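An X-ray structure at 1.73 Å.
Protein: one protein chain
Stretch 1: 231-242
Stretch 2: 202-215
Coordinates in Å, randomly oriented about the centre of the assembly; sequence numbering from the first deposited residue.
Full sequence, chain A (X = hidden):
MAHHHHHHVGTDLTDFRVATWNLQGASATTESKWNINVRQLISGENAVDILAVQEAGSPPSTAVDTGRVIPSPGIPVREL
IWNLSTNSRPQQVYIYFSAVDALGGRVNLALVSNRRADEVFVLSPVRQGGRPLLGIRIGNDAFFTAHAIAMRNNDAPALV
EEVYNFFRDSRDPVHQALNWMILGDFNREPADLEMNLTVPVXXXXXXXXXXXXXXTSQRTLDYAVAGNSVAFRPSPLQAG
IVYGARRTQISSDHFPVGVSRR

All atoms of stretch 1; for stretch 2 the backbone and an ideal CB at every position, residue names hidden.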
ATOM      1  N   ALA A 231     -17.186  11.858   5.419  1.00 21.14           N
ATOM      2  CA  ALA A 231     -17.044  12.427   6.759  1.00 24.67           C
ATOM      3  C   ALA A 231     -15.717  12.081   7.381  1.00 23.79           C
ATOM      4  O   ALA A 231     -15.572  11.073   8.039  1.00 25.08           O
ATOM      5  CB  ALA A 231     -18.189  12.000   7.672  1.00 25.55           C
ATOM      6  N   PHE A 232     -14.779  12.976   7.195  1.00 25.02           N
ATOM      7  CA  PHE A 232     -13.447  12.794   7.695  1.00 26.56           C
ATOM      8  C   PHE A 232     -13.285  13.317   9.115  1.00 28.05           C
ATOM      9  O   PHE A 232     -13.630  14.462   9.397  1.00 28.45           O
ATOM     10  CB  PHE A 232     -12.449  13.516   6.803  1.00 26.15           C
ATOM     11  CG  PHE A 232     -11.037  13.327   7.245  1.00 27.20           C
ATOM     12  CD1 PHE A 232     -10.479  12.053   7.261  1.00 26.78           C
ATOM     13  CD2 PHE A 232     -10.280  14.407   7.711  1.00 29.49           C
ATOM     14  CE1 PHE A 232      -9.173  11.854   7.710  1.00 27.35           C
ATOM     15  CE2 PHE A 232      -8.968  14.200   8.156  1.00 27.03           C
ATOM     16  CZ  PHE A 232      -8.424  12.939   8.149  1.00 25.83           C
ATOM     17  N   ARG A 233     -12.689  12.504   9.979  1.00 29.51           N
ATOM     18  CA  ARG A 233     -12.159  13.010  11.245  1.00 31.95           C
ATOM     19  C   ARG A 233     -10.722  12.520  11.402  1.00 32.02           C
ATOM     20  O   ARG A 233     -10.445  11.333  11.184  1.00 32.07           O
ATOM     21  CB  ARG A 233     -12.996  12.547  12.444  1.00 33.04           C
ATOM     22  CG  ARG A 233     -14.389  13.198  12.555  1.00 37.51           C
ATOM     23  CD  ARG A 233     -15.495  12.322  11.976  1.00 44.62           C
ATOM     24  NE  ARG A 233     -16.857  12.794  12.255  1.00 48.90           N
ATOM     25  CZ  ARG A 233     -17.959  12.132  11.902  1.00 51.86           C
ATOM     26  NH1 ARG A 233     -17.870  10.961  11.270  1.00 53.02           N
ATOM     27  NH2 ARG A 233     -19.158  12.629  12.185  1.00 53.27           N
ATOM     28  N   PRO A 234      -9.816  13.428  11.741  1.00 32.90           N
ATOM     29  CA  PRO A 234      -8.401  13.085  11.915  1.00 33.17           C
ATOM     30  C   PRO A 234      -8.214  11.894  12.854  1.00 32.99           C
ATOM     31  O   PRO A 234      -8.943  11.769  13.837  1.00 32.80           O
ATOM     32  CB  PRO A 234      -7.816  14.346  12.541  1.00 33.97           C
ATOM     33  CG  PRO A 234      -8.700  15.428  12.112  1.00 33.91           C
ATOM     34  CD  PRO A 234     -10.071  14.864  11.970  1.00 32.97           C
ATOM     35  N   SER A 235      -7.272  11.018  12.516  1.00 32.44           N
ATOM     36  CA  SER A 235      -7.009   9.798  13.283  1.00 32.25           C
ATOM     37  C   SER A 235      -5.707   9.967  14.066  1.00 30.83           C
ATOM     38  O   SER A 235      -4.778  10.637  13.603  1.00 31.67           O
ATOM     39  CB  SER A 235      -6.887   8.590  12.347  1.00 32.50           C
ATOM     40  OG  SER A 235      -8.150   8.001  12.084  1.00 34.25           O
ATOM     41  N   PRO A 236      -5.624   9.411  15.269  1.00 28.65           N
ATOM     42  CA  PRO A 236      -4.359   9.479  16.015  1.00 27.29           C
ATOM     43  C   PRO A 236      -3.371   8.433  15.503  1.00 26.59           C
ATOM     44  O   PRO A 236      -3.008   7.499  16.246  1.00 28.47           O
ATOM     45  CB  PRO A 236      -4.784   9.168  17.455  1.00 27.13           C
ATOM     46  CG  PRO A 236      -6.014   8.362  17.315  1.00 28.03           C
ATOM     47  CD  PRO A 236      -6.710   8.794  16.048  1.00 27.58           C
ATOM     48  N   LEU A 237      -2.948   8.571  14.249  1.00 24.15           N
ATOM     49  CA  LEU A 237      -1.963   7.650  13.678  1.00 22.41           C
ATOM     50  C   LEU A 237      -0.634   8.306  13.524  1.00 20.92           C
ATOM     51  O   LEU A 237      -0.557   9.516  13.297  1.00 18.96           O
ATOM     52  CB  LEU A 237      -2.418   7.110  12.312  1.00 22.63           C
ATOM     53  CG  LEU A 237      -3.711   6.309  12.300  1.00 22.30           C
ATOM     54  CD1 LEU A 237      -4.201   6.163  10.840  1.00 25.93           C
ATOM     55  CD2 LEU A 237      -3.481   4.933  12.956  1.00 23.75           C
ATOM     56  N   GLN A 238       0.430   7.505  13.630  1.00 20.38           N
ATOM     57  CA  GLN A 238       1.775   8.023  13.390  1.00 19.81           C
ATOM     58  C   GLN A 238       2.569   7.061  12.522  1.00 18.10           C
ATOM     59  O   GLN A 238       2.335   5.857  12.513  1.00 17.97           O
ATOM     60  CB  GLN A 238       2.530   8.328  14.709  1.00 22.16           C
ATOM     61  CG  GLN A 238       1.820   9.428  15.539  1.00 29.57           C
ATOM     62  CD  GLN A 238       2.570  10.769  15.626  1.00 37.95           C
ATOM     63  OE1 GLN A 238       2.096  11.798  15.101  1.00 41.71           O
ATOM     64  NE2 GLN A 238       3.708  10.772  16.330  1.00 40.57           N
ATOM     65  N   ALA A 239       3.461   7.612  11.739  1.00 16.39           N
ATOM     66  CA  ALA A 239       4.345   6.785  10.880  1.00 16.42           C
ATOM     67  C   ALA A 239       5.766   6.736  11.435  1.00 16.64           C
ATOM     68  O   ALA A 239       6.256   7.732  11.982  1.00 17.91           O
ATOM     69  CB  ALA A 239       4.388   7.398   9.482  1.00 15.35           C
ATOM     70  N   GLY A 240       6.454   5.612  11.266  1.00 15.90           N
ATOM     71  CA  GLY A 240       7.856   5.554  11.652  1.00 16.17           C
ATOM     72  C   GLY A 240       8.626   4.619  10.754  1.00 15.82           C
ATOM     73  O   GLY A 240       8.017   3.876   9.967  1.00 17.42           O
ATOM     74  N   ILE A 241       9.959   4.645  10.862  1.00 13.81           N
ATOM     75  CA  ILE A 241      10.764   3.765  10.020  1.00 13.95           C
ATOM     76  C   ILE A 241      10.837   2.401  10.705  1.00 14.75           C
ATOM     77  O   ILE A 241      11.277   2.317  11.869  1.00 15.04           O
ATOM     78  CB  ILE A 241      12.177   4.346   9.816  1.00 13.12           C
ATOM     79  CG1 ILE A 241      12.151   5.784   9.271  1.00 15.63           C
ATOM     80  CG2 ILE A 241      12.970   3.394   8.854  1.00 15.90           C
ATOM     81  CD1 ILE A 241      11.250   5.969   7.999  1.00 16.66           C
ATOM     82  N   VAL A 242      10.334   1.336  10.048  1.00 14.80           N
ATOM     83  CA  VAL A 242      10.434   0.018  10.649  1.00 17.45           C
ATOM     84  C   VAL A 242      11.934  -0.353  10.537  1.00 18.30           C
ATOM     85  O   VAL A 242      12.521  -0.194   9.478  1.00 22.42           O
ATOM     86  CB  VAL A 242       9.625  -1.080   9.906  1.00 17.38           C
ATOM     87  CG1 VAL A 242       9.715  -2.397  10.693  1.00 16.77           C
ATOM     88  CG2 VAL A 242       8.155  -0.665   9.723  1.00 15.52           C
ATOM     89  N   UNK A 202      -7.934  17.935   0.579  1.00 17.67           N
ATOM     90  CA  UNK A 202      -7.215  18.362   1.789  1.00 19.18           C
ATOM     91  C   UNK A 202      -8.024  18.274   3.098  1.00 19.20           C
ATOM     92  O   UNK A 202      -7.514  17.829   4.135  1.00 19.55           O
ATOM     93  CB  UNK A 202      -6.746  19.806   1.600  1.00 19.18           C
ATOM     94  N   UNK A 203      -9.281  18.691   3.037  1.00 20.12           N
ATOM     95  CA  UNK A 203     -10.146  18.742   4.199  1.00 21.40           C
ATOM     96  C   UNK A 203     -10.678  17.366   4.522  1.00 20.54           C
ATOM     97  O   UNK A 203     -11.220  17.145   5.616  1.00 21.60           O
ATOM     98  CB  UNK A 203     -11.300  19.720   3.973  1.00 21.40           C
ATOM     99  N   UNK A 204     -10.523  16.446   3.569  1.00 17.26           N
ATOM    100  CA  UNK A 204     -11.052  15.098   3.707  1.00 16.93           C
ATOM    101  C   UNK A 204      -9.953  14.037   3.926  1.00 15.32           C
ATOM    102  O   UNK A 204     -10.247  12.841   3.917  1.00 13.89           O
ATOM    103  CB  UNK A 204     -11.869  14.746   2.462  1.00 16.93           C
ATOM    104  N   UNK A 205      -8.734  14.481   4.222  1.00 14.89           N
ATOM    105  CA  UNK A 205      -7.660  13.547   4.446  1.00 15.54           C
ATOM    106  C   UNK A 205      -6.571  14.124   5.336  1.00 15.49           C
ATOM    107  O   UNK A 205      -6.553  15.319   5.653  1.00 16.93           O
ATOM    108  CB  UNK A 205      -7.065  13.109   3.106  1.00 15.54           C
ATOM    109  N   UNK A 206      -5.640  13.270   5.733  1.00 15.98           N
ATOM    110  CA  UNK A 206      -4.445  13.720   6.455  1.00 16.72           C
ATOM    111  C   UNK A 206      -3.272  12.897   5.946  1.00 16.64           C
ATOM    112  O   UNK A 206      -3.409  11.700   5.649  1.00 16.24           O
ATOM    113  CB  UNK A 206      -4.608  13.577   7.970  1.00 16.72           C
ATOM    114  N   UNK A 207      -2.122  13.539   5.847  1.00 16.48           N
ATOM    115  CA  UNK A 207      -0.914  12.821   5.440  1.00 15.85           C
ATOM    116  C   UNK A 207      -0.222  12.341   6.705  1.00 16.82           C
ATOM    117  O   UNK A 207      -0.044  13.117   7.632  1.00 17.44           O
ATOM    118  CB  UNK A 207       0.013  13.701   4.599  1.00 15.85           C
ATOM    119  N   UNK A 208       0.137  11.055   6.757  1.00 15.61           N
ATOM    120  CA  UNK A 208       0.839  10.489   7.922  1.00 16.52           C
ATOM    121  C   UNK A 208       2.229  10.064   7.460  1.00 16.31           C
ATOM    122  O   UNK A 208       2.378   9.077   6.750  1.00 16.65           O
ATOM    123  CB  UNK A 208       0.074   9.309   8.526  1.00 16.52           C
ATOM    124  N   UNK A 209       3.255  10.800   7.881  1.00 16.15           N
ATOM    125  CA  UNK A 209       4.613  10.579   7.360  1.00 16.72           C
ATOM    126  C   UNK A 209       5.595  10.539   8.496  1.00 16.73           C
ATOM    127  O   UNK A 209       5.371  11.187   9.530  1.00 16.81           O
ATOM    128  CB  UNK A 209       5.010  11.667   6.360  1.00 16.72           C
ATOM    129  N   UNK A 210       6.692   9.791   8.317  1.00 16.47           N
ATOM    130  CA  UNK A 210       7.693   9.693   9.389  1.00 17.16           C
ATOM    131  C   UNK A 210       8.592  10.939   9.404  1.00 18.17           C
ATOM    132  O   UNK A 210       8.760  11.641   8.422  1.00 16.61           O
ATOM    133  CB  UNK A 210       8.541   8.431   9.215  1.00 17.16           C
ATOM    134  N   UNK A 211       9.180  11.216  10.558  1.00 19.65           N
ATOM    135  CA  UNK A 211      10.047  12.369  10.634  1.00 20.92           C
ATOM    136  C   UNK A 211      11.370  12.202   9.826  1.00 21.59           C
ATOM    137  O   UNK A 211      11.989  13.205   9.325  1.00 23.71           O
ATOM    138  CB  UNK A 211      10.363  12.651  12.104  1.00 20.92           C
ATOM    139  N   UNK A 212      11.741  10.949   9.595  1.00 20.02           N
ATOM    140  CA  UNK A 212      13.009  10.614   8.980  1.00 18.56           C
ATOM    141  C   UNK A 212      12.874  10.383   7.495  1.00 18.56           C
ATOM    142  O   UNK A 212      11.752  10.246   6.999  1.00 17.63           O
ATOM    143  CB  UNK A 212      13.609   9.374   9.646  1.00 18.56           C
ATOM    144  N   UNK A 213      14.018  10.315   6.803  1.00 17.00           N
ATOM    145  CA  UNK A 213      14.065   9.959   5.417  1.00 16.98           C
ATOM    146  C   UNK A 213      13.665   8.499   5.245  1.00 16.73           C
ATOM    147  O   UNK A 213      13.865   7.675   6.183  1.00 17.44           O
ATOM    148  CB  UNK A 213      15.459  10.220   4.843  1.00 16.98           C
ATOM    149  N   UNK A 214      13.092   8.195   4.081  1.00 14.98           N
ATOM    150  CA  UNK A 214      12.606   6.830   3.822  1.00 14.43           C
ATOM    151  C   UNK A 214      13.408   6.181   2.717  1.00 15.58           C
ATOM    152  O   UNK A 214      13.140   5.034   2.327  1.00 16.49           O
ATOM    153  CB  UNK A 214      11.121   6.839   3.452  1.00 14.43           C
ATOM    154  N   UNK A 215      14.396   6.908   2.225  1.00 16.11           N
ATOM    155  CA  UNK A 215      15.321   6.346   1.277  1.00 18.19           C
ATOM    156  C   UNK A 215      16.723   6.885   1.511  1.00 18.30           C
ATOM    157  O   UNK A 215      16.944   7.718   2.391  1.00 17.90           O
ATOM    158  CB  UNK A 215      14.862   6.639  -0.153  1.00 18.19           C
TER

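At 202 the ideal CB has nothing of stretch 1 near it, and at 203 CA-to-CB points away, so stretch 1 sets no constraint. They are Arg202 and Arg203; the latter meets stretch 1 through its backbone, its O lying 3.6 Å from Phe232 CD2.

Position 204 also points away, with phi/psi of -109/13°, and many residues would fit. It is Ala204, whose O sits over one face of the Phe232 ring, 3.4 Å from CD1. Position 205 is extended (-155/171°) and again directed away; Ser205 contributes backbone, its C 3.6 Å from Phe232 CZ.

Position 206 is the most informative. Its CB points toward stretch 1, 3.9 Å from Phe232 CZ and 5.5 Å from Pro234 CA, and beyond the ring the backbone N of Ser235 offers a donor. A chain long enough to pass the ring and end in an acceptor would suit: Glu or Gln, while a plain apolar chain could pack on the ring but would leave the Ser235 N donor unused. The residue is Glu206. With chi1 at 59° (p) and chi2 at -173° (t), its CG lies at the ring edge, 3.6 Å from Phe232 CZ, and the carboxylate accepts from Ser235 N, at 2.9 Å to OE2 and, weakly, at 3.4 Å to OE1.

Position 207 is out of reach; it is Ile207. At 208 the CB points toward stretch 1, 4.8 Å from Ala239 CB; this methyl and the Leu237 side chain favour Val, Leu, Ile or Met, although Leu237 O, a backbone acceptor, is also 4.8 Å from the CB. Ile208 uses both branches: CD1 is 3.7 Å from Leu237 CD1, and CG2 is 4.0 Å from Ala239 CB.

Position 209 points away, so small or polar chains are acceptable. In Ser209 the backbone O accepts from a water that in turn accepts from Ala239 N.

At 210 the CB points toward stretch 1, 3.8 Å from Gly240 CA and 3.9 Å from Ile241 CD1. Phi/psi of -79/156° permits proline, though a compact apolar residue would also serve. Pro210 places CG 3.7 Å from Ile241 CD1 and CD 3.9 Å from Ala239 CB.

Position 211 is sideways and free; it is Ala211, whose N reaches Ala239 O through a second water. At 212 the CB points toward Ile241, favouring a small apolar residue: Ala212 CB lies 3.9 Å from Ile241 CG1. Position 213 points away; Ala213 O is 3.6 Å from Ile241 CD1. Sideways-pointing 214 could take Val or Thr; Thr214 CG2 is 4.0 Å from Ile241 CD1. Out-of-reach 215 is Gln215.

Stretch 2 202-215: RRASEIISPAAATQ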
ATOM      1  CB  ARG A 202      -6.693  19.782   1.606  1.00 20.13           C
ATOM      2  CG  ARG A 202      -5.627  19.869   0.543  1.00 24.28           C
ATOM      3  CD  ARG A 202      -5.033  21.248   0.404  1.00 31.48           C
ATOM      4  NE  ARG A 202      -4.818  21.812   1.723  1.00 37.41           N
ATOM      5  CZ  ARG A 202      -4.627  23.104   1.940  1.00 43.18           C
ATOM      6  NH1 ARG A 202      -4.611  23.945   0.903  1.00 44.05           N
ATOM      7  NH2 ARG A 202      -4.447  23.549   3.186  1.00 41.68           N
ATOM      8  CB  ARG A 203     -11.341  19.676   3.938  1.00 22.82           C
ATOM      9  CG  ARG A 203     -11.012  21.194   3.874  1.00 26.79           C
ATOM     10  CD  ARG A 203      -9.893  21.667   4.815  1.00 35.08           C
ATOM     11  NE  ARG A 203      -9.451  23.039   4.525  1.00 42.20           N
ATOM     12  CZ  ARG A 203      -8.181  23.417   4.394  1.00 43.80           C
ATOM     13  NH1 ARG A 203      -7.191  22.532   4.526  1.00 43.62           N
ATOM     14  NH2 ARG A 203      -7.901  24.685   4.124  1.00 46.54           N
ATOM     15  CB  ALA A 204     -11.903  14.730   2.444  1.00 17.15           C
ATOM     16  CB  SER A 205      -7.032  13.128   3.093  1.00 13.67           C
ATOM     17  OG  SER A 205      -6.478  14.274   2.473  1.00 16.05           O
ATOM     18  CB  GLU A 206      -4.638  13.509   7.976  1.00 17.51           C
ATOM     19  CG  GLU A 206      -4.906  12.081   8.379  1.00 20.71           C
ATOM     20  CD  GLU A 206      -5.259  11.915   9.854  1.00 28.30           C
ATOM     21  OE1 GLU A 206      -5.241  12.925  10.593  1.00 34.18           O
ATOM     22  OE2 GLU A 206      -5.519  10.751  10.258  1.00 34.12           O
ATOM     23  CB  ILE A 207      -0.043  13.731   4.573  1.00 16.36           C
ATOM     24  CG1 ILE A 207      -0.804  14.062   3.255  1.00 16.15           C
ATOM     25  CG2 ILE A 207       1.283  13.060   4.272  1.00 17.05           C
ATOM     26  CD1 ILE A 207      -0.056  14.969   2.335  1.00 22.27           C
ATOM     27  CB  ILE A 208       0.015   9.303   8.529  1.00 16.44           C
ATOM     28  CG1 ILE A 208      -1.427   9.736   8.772  1.00 20.81           C
ATOM     29  CG2 ILE A 208       0.610   8.768   9.865  1.00 16.42           C
ATOM     30  CD1 ILE A 208      -2.392   8.590   8.756  1.00 27.86           C
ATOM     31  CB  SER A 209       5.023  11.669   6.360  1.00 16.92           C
ATOM     32  OG  SER A 209       4.804  12.942   6.927  1.00 21.64           O
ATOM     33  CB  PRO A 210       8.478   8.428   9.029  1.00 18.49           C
ATOM     34  CG  PRO A 210       8.459   8.378   7.516  1.00 14.84           C
ATOM     35  CD  PRO A 210       7.085   9.005   7.126  1.00 15.30           C
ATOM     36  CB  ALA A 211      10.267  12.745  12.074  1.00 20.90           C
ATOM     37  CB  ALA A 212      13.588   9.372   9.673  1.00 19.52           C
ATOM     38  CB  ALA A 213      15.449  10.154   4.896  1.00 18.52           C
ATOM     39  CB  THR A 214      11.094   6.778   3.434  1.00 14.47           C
ATOM     40  OG1 THR A 214      10.903   7.430   2.177  1.00 13.45           O
ATOM     41  CG2 THR A 214      10.240   7.512   4.407  1.00 14.60           C
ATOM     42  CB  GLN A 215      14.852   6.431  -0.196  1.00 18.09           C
ATOM     43  CG  GLN A 215      14.390   7.782  -0.710  1.00 21.90           C
ATOM     44  CD  GLN A 215      14.762   7.952  -2.209  1.00 29.39           C
ATOM     45  OE1 GLN A 215      14.485   7.076  -3.057  1.00 36.91           O
ATOM     46  NE2 GLN A 215      15.385   9.044  -2.523  1.00 22.40           N
TER
HETATM   47  O   HOH W   1       3.738  10.464  11.900  1.00 22.04           O
HETATM   48  O   HOH W   2       8.442   9.340  12.811  1.00 28.09           O
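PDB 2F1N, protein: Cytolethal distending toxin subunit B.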